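Local coordinates for Non-canonical purine NTP pyrophosphatase (Staphylococcus aureus subsp. aureus, PDB 4BNQ) that hydrolyses non-canonical purine nucleoside triphosphates such as ITP to the nucleoside monophosphate and diphosphate, probably clearing dITP and XTP from the nucleotide pool as well, at the interface of chains A and B. Coordinates in Å, arbitrary orientation; residue numbers count along the deposited sequence, not the author numbering. Chains: chain A/B, Non-canonical purine NTP pyrophosphatase.

The interface of chains A and B. Residues chain A 190-192, 195; chain B 121, 125-126, 129, 188, 191-192.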
ATOM      1  N   GLU A 190      -9.435  -1.164  13.263  1.00 37.98           N
ATOM      2  CA  GLU A 190     -10.637  -0.361  13.098  1.00 42.83           C
ATOM      3  C   GLU A 190     -11.835  -1.271  12.830  1.00 44.21           C
ATOM      4  O   GLU A 190     -12.941  -0.997  13.294  1.00 49.11           O
ATOM      5  CB  GLU A 190     -10.461   0.672  11.972  1.00 42.58           C
ATOM      6  CG  GLU A 190      -9.669   1.915  12.374  1.00 46.74           C
ATOM      7  CD  GLU A 190     -10.436   2.841  13.320  1.00 56.74           C
ATOM      8  OE1 GLU A 190     -11.555   3.275  12.959  1.00 61.49           O
ATOM      9  OE2 GLU A 190      -9.918   3.153  14.421  1.00 55.82           O
ATOM     10  N   GLY A 191     -11.604  -2.352  12.092  1.00 40.03           N
ATOM     11  CA  GLY A 191     -12.621  -3.366  11.869  1.00 45.47           C
ATOM     12  C   GLY A 191     -13.119  -4.031  13.148  1.00 54.00           C
ATOM     13  O   GLY A 191     -14.303  -4.377  13.235  1.00 53.82           O
ATOM     14  N   GLU A 192     -12.239  -4.210  14.140  1.00 48.55           N
ATOM     15  CA  GLU A 192     -12.657  -4.878  15.376  1.00 51.89           C
ATOM     16  C   GLU A 192     -13.304  -3.931  16.382  1.00 53.11           C
ATOM     17  O   GLU A 192     -13.717  -4.337  17.464  1.00 58.73           O
ATOM     18  CB  GLU A 192     -11.548  -5.754  16.004  1.00 48.42           C
ATOM     19  CG  GLU A 192     -10.355  -5.061  16.653  1.00 48.89           C
ATOM     20  CD  GLU A 192      -9.243  -6.062  17.030  1.00 51.92           C
ATOM     21  OE1 GLU A 192      -9.326  -7.249  16.625  1.00 49.31           O
ATOM     22  OE2 GLU A 192      -8.281  -5.670  17.733  1.00 50.09           O
ATOM     23  N   VAL A 195     -17.174  -2.679  13.362  1.00 65.20           N
ATOM     24  CA  VAL A 195     -17.441  -2.063  12.053  1.00 60.35           C
ATOM     25  C   VAL A 195     -17.521  -0.538  12.114  1.00 58.29           C
ATOM     26  O   VAL A 195     -17.579   0.075  13.180  1.00 63.16           O
ATOM     27  CB  VAL A 195     -18.700  -2.664  11.350  1.00 64.42           C
ATOM     28  CG1 VAL A 195     -19.928  -1.762  11.517  1.00 72.40           C
ATOM     29  CG2 VAL A 195     -18.442  -2.911   9.867  1.00 56.48           C
ATOM     30  OXT VAL A 195     -17.508   0.135  11.082  1.00 67.90           O
TER
ATOM     31  N   MET B 121     -16.966   3.278   2.756  1.00 32.95           N
ATOM     32  CA  MET B 121     -18.013   2.401   3.272  1.00 30.33           C
ATOM     33  C   MET B 121     -18.821   3.156   4.320  1.00 35.91           C
ATOM     34  O   MET B 121     -18.267   3.657   5.299  1.00 39.03           O
ATOM     35  CB  MET B 121     -17.440   1.109   3.870  1.00 32.04           C
ATOM     36  CG  MET B 121     -18.525   0.055   4.176  1.00 35.39           C
ATOM     37  SD  MET B 121     -17.991  -1.577   4.747  1.00 28.91           S
ATOM     38  CE  MET B 121     -16.994  -1.067   6.106  1.00 25.60           C
ATOM     39  N   ASP B 125     -24.866   1.666  11.685  1.00 52.42           N
ATOM     40  CA  ASP B 125     -24.233   1.407  12.987  1.00 56.99           C
ATOM     41  C   ASP B 125     -22.724   1.627  12.933  1.00 54.00           C
ATOM     42  O   ASP B 125     -21.948   0.786  13.408  1.00 60.53           O
ATOM     43  CB  ASP B 125     -24.516  -0.028  13.446  1.00 57.43           C
ATOM     44  CG  ASP B 125     -25.932  -0.470  13.147  1.00 58.26           C
ATOM     45  OD1 ASP B 125     -26.846  -0.071  13.903  1.00 63.27           O
ATOM     46  OD2 ASP B 125     -26.127  -1.217  12.159  1.00 59.00           O
ATOM     47  N   MET B 126     -22.315   2.770  12.385  1.00 51.80           N
ATOM     48  CA  MET B 126     -20.952   2.915  11.898  1.00 49.08           C
ATOM     49  C   MET B 126     -20.662   4.324  11.370  1.00 44.78           C
ATOM     50  O   MET B 126     -21.503   4.936  10.724  1.00 48.84           O
ATOM     51  CB  MET B 126     -20.754   1.873  10.793  1.00 52.16           C
ATOM     52  CG  MET B 126     -19.650   2.146   9.848  1.00 50.57           C
ATOM     53  SD  MET B 126     -19.594   0.932   8.531  1.00 40.32           S
ATOM     54  CE  MET B 126     -18.217   1.664   7.684  1.00 41.57           C
ATOM     55  N   LYS B 129     -16.131   4.974   6.628  1.00 38.46           N
ATOM     56  CA  LYS B 129     -14.728   4.570   6.538  1.00 41.04           C
ATOM     57  C   LYS B 129     -14.161   4.713   5.137  1.00 36.14           C
ATOM     58  O   LYS B 129     -14.840   4.416   4.161  1.00 34.70           O
ATOM     59  CB  LYS B 129     -14.556   3.124   6.993  1.00 38.74           C
ATOM     60  CG  LYS B 129     -14.041   3.005   8.414  1.00 45.92           C
ATOM     61  CD  LYS B 129     -15.171   2.923   9.421  1.00 48.50           C
ATOM     62  CE  LYS B 129     -14.659   3.185  10.828  1.00 53.06           C
ATOM     63  NZ  LYS B 129     -14.043   4.539  10.903  1.00 60.54           N
ATOM     64  N   PHE B 188     -10.036  -4.593   7.166  1.00 36.85           N
ATOM     65  CA  PHE B 188     -11.090  -4.066   8.017  1.00 36.37           C
ATOM     66  C   PHE B 188     -12.142  -5.136   8.255  1.00 41.01           C
ATOM     67  O   PHE B 188     -12.542  -5.385   9.392  1.00 41.86           O
ATOM     68  CB  PHE B 188     -11.747  -2.863   7.345  1.00 35.06           C
ATOM     69  CG  PHE B 188     -12.852  -2.242   8.155  1.00 32.78           C
ATOM     70  CD1 PHE B 188     -14.166  -2.678   8.029  1.00 39.02           C
ATOM     71  CD2 PHE B 188     -12.578  -1.214   9.045  1.00 39.72           C
ATOM     72  CE1 PHE B 188     -15.190  -2.098   8.790  1.00 41.29           C
ATOM     73  CE2 PHE B 188     -13.597  -0.631   9.803  1.00 42.95           C
ATOM     74  CZ  PHE B 188     -14.903  -1.074   9.669  1.00 42.89           C
ATOM     75  N   GLY B 191     -11.111  -7.695  10.288  1.00 46.84           N
ATOM     76  CA  GLY B 191     -10.982  -7.140  11.619  1.00 44.43           C
ATOM     77  C   GLY B 191     -12.195  -7.392  12.485  1.00 53.86           C
ATOM     78  O   GLY B 191     -12.062  -7.574  13.697  1.00 50.14           O
ATOM     79  N   GLU B 192     -13.376  -7.426  11.868  1.00 55.17           N
ATOM     80  CA  GLU B 192     -14.612  -7.591  12.627  1.00 57.95           C
ATOM     81  C   GLU B 192     -14.971  -9.054  12.869  1.00 61.99           C
ATOM     82  O   GLU B 192     -16.145  -9.426  12.879  1.00 66.76           O
ATOM     83  CB  GLU B 192     -15.777  -6.825  11.982  1.00 56.15           C
ATOM     84  CG  GLU B 192     -16.196  -7.279  10.592  1.00 57.91           C
ATOM     85  CD  GLU B 192     -16.770  -6.124   9.804  1.00 60.31           C
ATOM     86  OE1 GLU B 192     -16.392  -4.982  10.135  1.00 61.38           O
ATOM     87  OE2 GLU B 192     -17.587  -6.335   8.876  1.00 68.04           O
TER
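B:Lys129 and A:Glu190 meet tip to tip across the dimer interface, the ammonium NZ lying 3.5 Å from the carboxylate oxygen OE1 in a salt bridge whose hydrogen bond is weak. Their side chains cross at about a right angle. The lysine reaches this point through bends at chi2 and chi4 (91° and 60°).

Such a loose ionic pair commonly flanks an apolar contact, and here that contact is built on B:Phe188. With CG anti to its backbone N (chi1 -180°), the phenylalanine offers one ring face to the backbone of A:Gly191, whose CA sits 3.6 Å from the ring centroid in a CH-pi contact, shifted toward the rim. CB of A:Glu190 adds a looser contact at CE2.

The chain terminus of A:Val195 approaches the same ring from its edge, where the carboxylate oxygen OXT lies in the ring plane, a position in which the ring's edge hydrogens could offset some of its charge. The ammonium NZ of B:Lys129, 5.6 Å from OXT of A:Val195, may add weak electrostatic help. The two valine methyls diverge: CG2 packs 3.5 Å from CE1 of B:Phe188, while CG1 rests 3.8 Å from CB of B:Met126. CG2 also lies 3.6 Å from CD of B:Glu192, although the exact placing of that carboxylate is doubtful. The extended methionine chain runs across the valine at about a right angle.

The patch thus lodges the C-terminal tail of one subunit, just beyond helix 177-191, against the end of the partner's equivalent helix and its strand 126-139. In the two-fold symmetric homodimer the helix-end contacts recur with the chains exchanged. The centre of the patch is about 19 Å from B:Asp68, the probable catalytic proton acceptor.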